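Local coordinates for protein metallocarboxypeptidase (Trypanosoma cruzi, PDB 3DWC) that probably releases single amino acids, other than proline, from the C terminus of peptides as a metal-dependent carboxypeptidase of the M32 family, at residues I161-M166 / A291-V296; V265-G270 / Q300-E305; H271-Q276 / K465-G470. One frame throughout, in Å; residues are numbered along the deposited sequence.

Interaction 1. Residues I161-M166 / A291-V296; sequences IYEPGM and ARSLGV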
# COMPACT_ATOMS: atom_id res chain seq x y z
N ILE B 161 15.36 -6.23 -23.93
CA ILE B 161 14.90 -5.69 -22.66
C ILE B 161 13.90 -6.66 -22.00
O ILE B 161 13.98 -6.96 -20.79
CB ILE B 161 14.24 -4.27 -22.82
CG1 ILE B 161 15.22 -3.26 -23.37
CG2 ILE B 161 13.69 -3.75 -21.48
CD1 ILE B 161 14.55 -1.89 -23.78
N TYR B 162 13.01 -7.18 -22.83
CA TYR B 162 11.90 -7.98 -22.40
C TYR B 162 12.14 -9.48 -22.58
O TYR B 162 11.55 -10.29 -21.88
CB TYR B 162 10.69 -7.59 -23.22
CG TYR B 162 10.45 -6.13 -23.22
CD1 TYR B 162 10.03 -5.48 -22.06
CD2 TYR B 162 10.64 -5.38 -24.37
CE1 TYR B 162 9.82 -4.11 -22.07
CE2 TYR B 162 10.43 -4.01 -24.38
CZ TYR B 162 10.03 -3.39 -23.24
OH TYR B 162 9.83 -2.04 -23.28
N GLU B 163 12.99 -9.83 -23.53
CA GLU B 163 13.19 -11.22 -23.93
C GLU B 163 14.69 -11.49 -24.06
O GLU B 163 15.21 -11.56 -25.16
CB GLU B 163 12.44 -11.49 -25.26
CG GLU B 163 12.13 -12.96 -25.49
CD GLU B 163 11.23 -13.57 -24.41
OE1 GLU B 163 10.24 -12.93 -24.07
OE2 GLU B 163 11.53 -14.69 -23.90
N PRO B 164 15.39 -11.63 -22.93
CA PRO B 164 16.83 -11.75 -22.91
C PRO B 164 17.33 -12.80 -23.91
O PRO B 164 16.88 -13.94 -23.87
CB PRO B 164 17.14 -12.22 -21.47
CG PRO B 164 15.97 -11.86 -20.66
CD PRO B 164 14.80 -11.66 -21.58
N GLY B 165 18.24 -12.41 -24.80
CA GLY B 165 18.91 -13.37 -25.66
C GLY B 165 18.16 -13.71 -26.93
O GLY B 165 18.65 -14.48 -27.74
N MET B 166 16.97 -13.12 -27.13
CA MET B 166 16.20 -13.33 -28.36
C MET B 166 16.81 -12.47 -29.48
O MET B 166 16.99 -11.26 -29.31
CB MET B 166 14.74 -12.92 -28.18
CG MET B 166 13.92 -12.95 -29.47
SD MET B 166 13.85 -14.59 -30.24
CE MET B 166 12.78 -15.37 -29.05
N ALA B 291 11.58 -14.12 -12.77
CA ALA B 291 11.03 -14.58 -14.05
C ALA B 291 12.05 -14.42 -15.17
O ALA B 291 12.77 -13.46 -15.20
CB ALA B 291 9.76 -13.86 -14.37
N ARG B 292 12.16 -15.43 -16.04
CA ARG B 292 13.22 -15.46 -17.04
C ARG B 292 12.97 -14.43 -18.14
O ARG B 292 13.90 -13.79 -18.60
CB ARG B 292 13.38 -16.89 -17.60
CG ARG B 292 14.27 -17.02 -18.83
CD ARG B 292 15.73 -16.89 -18.49
NE ARG B 292 16.11 -15.49 -18.35
CZ ARG B 292 17.33 -15.10 -17.97
NH1 ARG B 292 18.28 -16.00 -17.72
NH2 ARG B 292 17.59 -13.82 -17.84
N SER B 293 11.73 -14.26 -18.56
CA SER B 293 11.40 -13.31 -19.61
C SER B 293 9.91 -13.06 -19.63
O SER B 293 9.13 -13.78 -18.97
CB SER B 293 11.88 -13.82 -20.99
OG SER B 293 10.97 -14.76 -21.53
N LEU B 294 9.49 -12.07 -20.43
CA LEU B 294 8.07 -11.78 -20.54
C LEU B 294 7.38 -12.85 -21.33
O LEU B 294 6.22 -13.14 -21.07
CB LEU B 294 7.79 -10.42 -21.18
CG LEU B 294 7.55 -9.23 -20.25
CD1 LEU B 294 8.61 -9.10 -19.12
CD2 LEU B 294 7.53 -7.93 -21.08
N GLY B 295 8.09 -13.46 -22.28
CA GLY B 295 7.54 -14.59 -23.02
C GLY B 295 7.40 -15.82 -22.11
O GLY B 295 6.40 -16.54 -22.16
N VAL B 296 8.40 -16.07 -21.28
CA VAL B 296 8.22 -17.13 -20.29
C VAL B 296 7.09 -16.80 -19.31
O VAL B 296 6.26 -17.66 -19.06
CB VAL B 296 9.55 -17.54 -19.60
CG1 VAL B 296 9.29 -18.61 -18.52
CG2 VAL B 296 10.55 -17.99 -20.65
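Residues 161-166 leave the end of helix 154-162 through a type II turn, E163 to M166, and run past the start of helix 294-309, with the CA atoms of E163 and S293 5.1 Å apart. A nearly straight bond (175° at the hydrogen) joins L294 N to Y162 O, approached almost along the C=O axis. E163 does most of the side-chain work. Its CG lies anti to the backbone N (chi1 -158°) and the chain then bends at chi2 (61°), which brings the carboxylate over the helix start. OE1 of E163 accepts from G295 N at 2.8 Å through its syn lone pair. OE2 of E163 takes the hydroxyl of S293, with OG only 2.4 Å away and above the carboxylate plane. S293 is the N-cap residue, its OG also accepting from V296 N at 2.9 Å, so the serine relays the grip of E163 to the first helical turn; a negative charge here would suit the helix dipole. Around this polar centre, CD2 of L294 lies 3.6 Å from CD1 of Y162, the two side chains pointing the same way. P164 CG rests 3.5 Å from R292 O, while the R292 guanidinium, sliding past the proline, turns to E86 and to L473 O. T422 and L425 of helix 421-441 flank E163, and helix 475-483 packs against R292 and V296.

Interaction 2. Residues V265-G270 / Q300-E305; sequences VIHETG and QSLFAE. With CO (cobalt (II) ion), chain Q.
Q300 opens the second segment with its CB 3.6 Å from G270 O, and water 2 donates to both Q300 O and G270 O, bridging the two helices. S301 sits where they come closest: its CA is 4.0 Å from that of G270, which has no side chain to hold the backbones apart. S301 CB lies over one face of the H267 imidazole, a CH-pi contact 3.4 Å from the ring centroid, while its OG bonds back to E298 O. L302 CD2 reaches the ring edge near CE1. A304 CB packs against G270 CA and I266 CG2. E305 extends from a CG anti to the backbone N (chi1 -170°), and its OE1 accepts from H267 ND1 at 2.7 Å, within the imidazole plane but above that of the carboxylate; the two planes stand 74° apart. This bond fixes the ring's rotation and leaves NE2 of H267 to bind cobalt at 2.2 Å; it probably makes the imidazole a stronger donor. R310 pairs with the other oxygen of E305. E268, the predicted proton donor/acceptor, accepts from metal-bound water 1 through OE2. Two obliquely antiparallel helices (138°) thus build an HExxH metallopeptidase site, with H271 and E298 completing the protein ligands.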
# COMPACT_ATOMS: atom_id res chain seq x y z
N VAL B 265 -8.94 -13.40 -14.38
CA VAL B 265 -8.37 -13.87 -13.13
C VAL B 265 -7.53 -15.13 -13.30
O VAL B 265 -6.47 -15.25 -12.70
CB VAL B 265 -9.46 -14.08 -12.08
CG1 VAL B 265 -9.01 -14.97 -10.92
CG2 VAL B 265 -9.91 -12.71 -11.58
N ILE B 266 -7.98 -16.04 -14.14
CA ILE B 266 -7.23 -17.28 -14.42
C ILE B 266 -5.85 -16.91 -15.04
O ILE B 266 -4.81 -17.38 -14.64
CB ILE B 266 -8.07 -18.25 -15.32
CG1 ILE B 266 -9.19 -18.88 -14.49
CG2 ILE B 266 -7.15 -19.40 -15.91
CD1 ILE B 266 -10.25 -19.70 -15.28
N HIS B 267 -5.87 -16.04 -16.02
CA HIS B 267 -4.65 -15.50 -16.63
C HIS B 267 -3.67 -14.92 -15.58
O HIS B 267 -2.49 -15.27 -15.54
CB HIS B 267 -5.07 -14.40 -17.64
CG HIS B 267 -3.94 -13.86 -18.44
ND1 HIS B 267 -3.69 -14.25 -19.74
CD2 HIS B 267 -2.96 -12.98 -18.12
CE1 HIS B 267 -2.59 -13.66 -20.18
NE2 HIS B 267 -2.13 -12.88 -19.21
N GLU B 268 -4.15 -14.03 -14.72
CA GLU B 268 -3.29 -13.42 -13.73
C GLU B 268 -2.85 -14.39 -12.67
O GLU B 268 -1.76 -14.31 -12.19
CB GLU B 268 -4.00 -12.24 -13.08
CG GLU B 268 -4.40 -11.17 -14.05
CD GLU B 268 -3.25 -10.60 -14.87
OE1 GLU B 268 -2.12 -10.52 -14.36
OE2 GLU B 268 -3.51 -10.19 -16.05
N THR B 269 -3.71 -15.34 -12.33
CA THR B 269 -3.32 -16.40 -11.43
C THR B 269 -2.18 -17.20 -12.05
O THR B 269 -1.27 -17.61 -11.35
CB THR B 269 -4.53 -17.25 -11.02
OG1 THR B 269 -5.45 -16.42 -10.37
CG2 THR B 269 -4.16 -18.44 -10.05
N GLY B 270 -2.18 -17.40 -13.36
CA GLY B 270 -1.07 -18.13 -13.98
C GLY B 270 0.26 -17.39 -13.81
O GLY B 270 1.27 -18.02 -13.56
N GLN B 300 3.29 -18.77 -18.80
CA GLN B 300 2.58 -19.20 -17.62
C GLN B 300 1.15 -18.67 -17.52
O GLN B 300 0.24 -19.41 -17.14
CB GLN B 300 3.38 -18.83 -16.38
CG GLN B 300 4.87 -19.31 -16.39
CD GLN B 300 5.11 -20.69 -16.94
OE1 GLN B 300 4.74 -21.70 -16.32
NE2 GLN B 300 5.70 -20.75 -18.13
N SER B 301 0.90 -17.41 -17.85
CA SER B 301 -0.47 -16.93 -17.79
C SER B 301 -1.35 -17.68 -18.81
O SER B 301 -2.53 -18.03 -18.55
CB SER B 301 -0.49 -15.44 -18.07
OG SER B 301 0.20 -15.19 -19.27
N LEU B 302 -0.79 -17.87 -19.99
CA LEU B 302 -1.55 -18.48 -21.09
C LEU B 302 -1.64 -19.99 -21.01
O LEU B 302 -2.57 -20.61 -21.52
CB LEU B 302 -1.00 -18.03 -22.44
CG LEU B 302 -1.18 -16.53 -22.71
CD1 LEU B 302 -0.46 -16.14 -24.00
CD2 LEU B 302 -2.63 -16.12 -22.77
N PHE B 303 -0.71 -20.60 -20.33
CA PHE B 303 -0.88 -22.00 -19.97
C PHE B 303 -2.15 -22.18 -19.12
O PHE B 303 -2.99 -23.06 -19.40
CB PHE B 303 0.36 -22.44 -19.22
CG PHE B 303 0.42 -23.91 -18.98
CD1 PHE B 303 1.09 -24.73 -19.85
CD2 PHE B 303 -0.20 -24.46 -17.87
CE1 PHE B 303 1.16 -26.11 -19.61
CE2 PHE B 303 -0.10 -25.83 -17.58
CZ PHE B 303 0.57 -26.66 -18.48
N ALA B 304 -2.32 -21.30 -18.13
CA ALA B 304 -3.50 -21.30 -17.29
C ALA B 304 -4.75 -20.97 -18.08
O ALA B 304 -5.70 -21.74 -18.11
CB ALA B 304 -3.35 -20.29 -16.05
N GLU B 305 -4.75 -19.81 -18.70
CA GLU B 305 -5.89 -19.34 -19.42
C GLU B 305 -6.25 -20.16 -20.63
O GLU B 305 -7.41 -20.57 -20.77
CB GLU B 305 -5.69 -17.87 -19.85
CG GLU B 305 -6.93 -17.29 -20.37
CD GLU B 305 -6.75 -16.00 -21.13
OE1 GLU B 305 -5.68 -15.40 -21.13
OE2 GLU B 305 -7.74 -15.60 -21.74
CO CO Q . -0.36 -11.54 -19.08
O HOH W 1 -1.58 -10.01 -17.96
O HOH W 2 0.70 -20.75 -14.83
O HOH W 3 -0.88 -10.69 -20.58
O HOH W 4 0.94 -9.82 -19.33

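Interaction 3. Residues H271-Q276 / K465-G470; sequences HAKYEQ and KIWQHG. With CO (cobalt (II) ion), chain Q.
CH-pi contacts on the indole face carry most of the meeting where helix 259-276 nears its end and meets residues 465-470. The indole of W467 lies against the backbone of the first helix, one face turned to K273 and Y274. Y274 CA sits almost on the normal of the five-membered ring, 3.9 Å from its centroid and 11° off that normal. K273 CB covers the six-membered ring on the same face, 3.5 Å from CH2 of W467, and the lysine chain bends at chi2 and chi3 so that CE also passes this rim. K273 O stands above the indole too, near CE3. The Y274 ring, with CG anti to the backbone N (chi1 -167°), is inclined by 30° to the indole and slid along it, so the rings barely overlap; the closest touch is CD1 of Y274 to CD1 of W467, 3.5 Å. Apolar packing continues along the phenol, where I466 CG2 comes within 4.0 Å of CZ of Y274.

No direct hydrogen bond joins the segments, and water 5 links them instead. It accepts from Y274 OH at 2.7 Å and donates to I466 O and G470 O. G470, with positive phi, ends the type I turn from W467 and carries one of these carbonyls to the water. Outside the pair, Y274 OH also takes R292 N, and W467 NE1 donates to Q300 OE1.

H271 points away from W467, its NE2 on cobalt at 2.2 Å. The helix thus presents a metal ligand on one side and an indole-covered surface on another. Direct contact is apolar and aromatic, while the buried polar ends are satisfied by one three-bond water and by neighbouring residues, implying a specific fit without charge pairing between the segments.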
# COMPACT_ATOMS: atom_id res chain seq x y z
N HIS B 271 0.26 -16.06 -14.01
CA HIS B 271 1.42 -15.19 -13.68
C HIS B 271 1.81 -15.34 -12.19
O HIS B 271 2.98 -15.58 -11.85
CB HIS B 271 1.10 -13.71 -13.95
CG HIS B 271 1.10 -13.30 -15.40
ND1 HIS B 271 2.18 -13.45 -16.23
CD2 HIS B 271 0.17 -12.65 -16.13
CE1 HIS B 271 1.89 -12.98 -17.43
NE2 HIS B 271 0.68 -12.48 -17.40
N ALA B 272 0.80 -15.25 -11.29
CA ALA B 272 1.00 -15.32 -9.85
C ALA B 272 1.70 -16.58 -9.40
O ALA B 272 2.55 -16.54 -8.49
CB ALA B 272 -0.35 -15.20 -9.11
N LYS B 273 1.34 -17.70 -10.00
CA LYS B 273 1.93 -18.99 -9.59
C LYS B 273 3.42 -18.98 -9.88
O LYS B 273 4.22 -19.53 -9.13
CB LYS B 273 1.27 -20.15 -10.32
CG LYS B 273 -0.23 -20.43 -9.93
CD LYS B 273 -0.40 -20.85 -8.45
CE LYS B 273 0.19 -22.26 -8.17
NZ LYS B 273 0.06 -22.64 -6.73
N TYR B 274 3.80 -18.34 -10.98
CA TYR B 274 5.22 -18.21 -11.29
C TYR B 274 5.92 -17.37 -10.22
O TYR B 274 6.92 -17.83 -9.61
CB TYR B 274 5.38 -17.62 -12.69
CG TYR B 274 6.75 -17.66 -13.36
CD1 TYR B 274 7.84 -18.32 -12.81
CD2 TYR B 274 6.92 -17.06 -14.57
CE1 TYR B 274 9.11 -18.36 -13.52
CE2 TYR B 274 8.16 -17.06 -15.25
CZ TYR B 274 9.24 -17.72 -14.72
OH TYR B 274 10.41 -17.74 -15.42
N GLU B 275 5.37 -16.18 -9.95
CA GLU B 275 5.91 -15.28 -8.94
C GLU B 275 5.98 -15.92 -7.54
O GLU B 275 7.03 -15.80 -6.86
CB GLU B 275 5.12 -13.96 -8.93
CG GLU B 275 5.29 -13.14 -10.23
CD GLU B 275 6.72 -12.62 -10.41
OE1 GLU B 275 7.25 -12.56 -11.54
OE2 GLU B 275 7.33 -12.27 -9.39
N GLN B 276 4.94 -16.67 -7.12
CA GLN B 276 4.88 -17.23 -5.77
C GLN B 276 5.82 -18.38 -5.58
O GLN B 276 6.12 -18.76 -4.43
CB GLN B 276 3.46 -17.74 -5.41
CG GLN B 276 2.42 -16.64 -5.22
CD GLN B 276 1.18 -17.13 -4.51
OE1 GLN B 276 0.70 -18.28 -4.70
NE2 GLN B 276 0.67 -16.27 -3.61
N LYS B 465 9.64 -27.65 -14.06
CA LYS B 465 10.22 -27.31 -15.35
C LYS B 465 10.61 -25.86 -15.51
O LYS B 465 11.59 -25.54 -16.19
CB LYS B 465 9.29 -27.71 -16.52
CG LYS B 465 9.19 -29.19 -16.71
CD LYS B 465 8.08 -29.58 -17.72
CE LYS B 465 8.04 -31.10 -17.87
NZ LYS B 465 9.37 -31.69 -18.33
N ILE B 466 9.83 -24.98 -14.89
CA ILE B 466 9.98 -23.58 -15.11
C ILE B 466 10.19 -22.82 -13.80
O ILE B 466 11.22 -22.17 -13.63
CB ILE B 466 8.77 -22.96 -15.85
CG1 ILE B 466 8.54 -23.69 -17.19
CG2 ILE B 466 9.01 -21.47 -16.04
CD1 ILE B 466 9.73 -23.62 -18.18
N TRP B 467 9.20 -22.87 -12.91
CA TRP B 467 9.17 -21.88 -11.82
C TRP B 467 10.38 -21.95 -10.93
O TRP B 467 10.93 -20.94 -10.57
CB TRP B 467 7.86 -21.88 -11.00
CG TRP B 467 6.58 -21.92 -11.77
CD1 TRP B 467 6.36 -21.45 -13.02
CD2 TRP B 467 5.33 -22.41 -11.29
NE1 TRP B 467 5.04 -21.64 -13.37
CE2 TRP B 467 4.40 -22.25 -12.32
CE3 TRP B 467 4.93 -23.02 -10.10
CZ2 TRP B 467 3.08 -22.66 -12.19
CZ3 TRP B 467 3.61 -23.46 -9.99
CH2 TRP B 467 2.72 -23.28 -11.03
N GLN B 468 10.87 -23.14 -10.60
CA GLN B 468 11.98 -23.24 -9.63
C GLN B 468 13.33 -22.72 -10.14
O GLN B 468 14.21 -22.47 -9.34
CB GLN B 468 12.21 -24.67 -9.17
CG GLN B 468 12.79 -25.58 -10.27
CD GLN B 468 13.23 -26.91 -9.70
OE1 GLN B 468 13.66 -26.94 -8.56
NE2 GLN B 468 13.17 -28.00 -10.49
N HIS B 469 13.47 -22.57 -11.45
CA HIS B 469 14.73 -22.15 -12.06
C HIS B 469 14.93 -20.61 -12.15
O HIS B 469 16.07 -20.13 -12.29
CB HIS B 469 14.84 -22.81 -13.43
CG HIS B 469 14.82 -24.31 -13.37
ND1 HIS B 469 15.81 -25.04 -12.75
CD2 HIS B 469 13.92 -25.22 -13.84
CE1 HIS B 469 15.53 -26.33 -12.85
NE2 HIS B 469 14.37 -26.46 -13.48
N GLY B 470 13.86 -19.84 -12.01
CA GLY B 470 13.89 -18.40 -12.31
C GLY B 470 14.78 -18.02 -13.49
O GLY B 470 14.49 -18.39 -14.63
CO CO Q . -0.36 -11.54 -19.08
O HOH W 5 12.09 -19.73 -14.92
O HOH W 3 -0.88 -10.69 -20.58
O HOH W 1 -1.58 -10.01 -17.96
O HOH W 4 0.94 -9.82 -19.33

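How the interactions relate
From the N terminus, residues 161-166 come first and meet 291-296, closing interaction 1 over 124 residues that include the small sheet and the whole of helix 259-276. Within that span lie 265-270 and 271-276, whose partners follow it: 300-305 closes interaction 2 over 29 residues, and 465-470 closes interaction 3 over 188 residues. Every pair of contacts crosses; none nests. Interactions 2 and 3 share helix 259-276 and the cobalt ion, one histidine each; interactions 1 and 2 share helix 294-309. Probable hydrogen bonds through Y274 and W467 tie interaction 3 to the other two, joining helices 154-162, 259-276, 294-309 and 456-467.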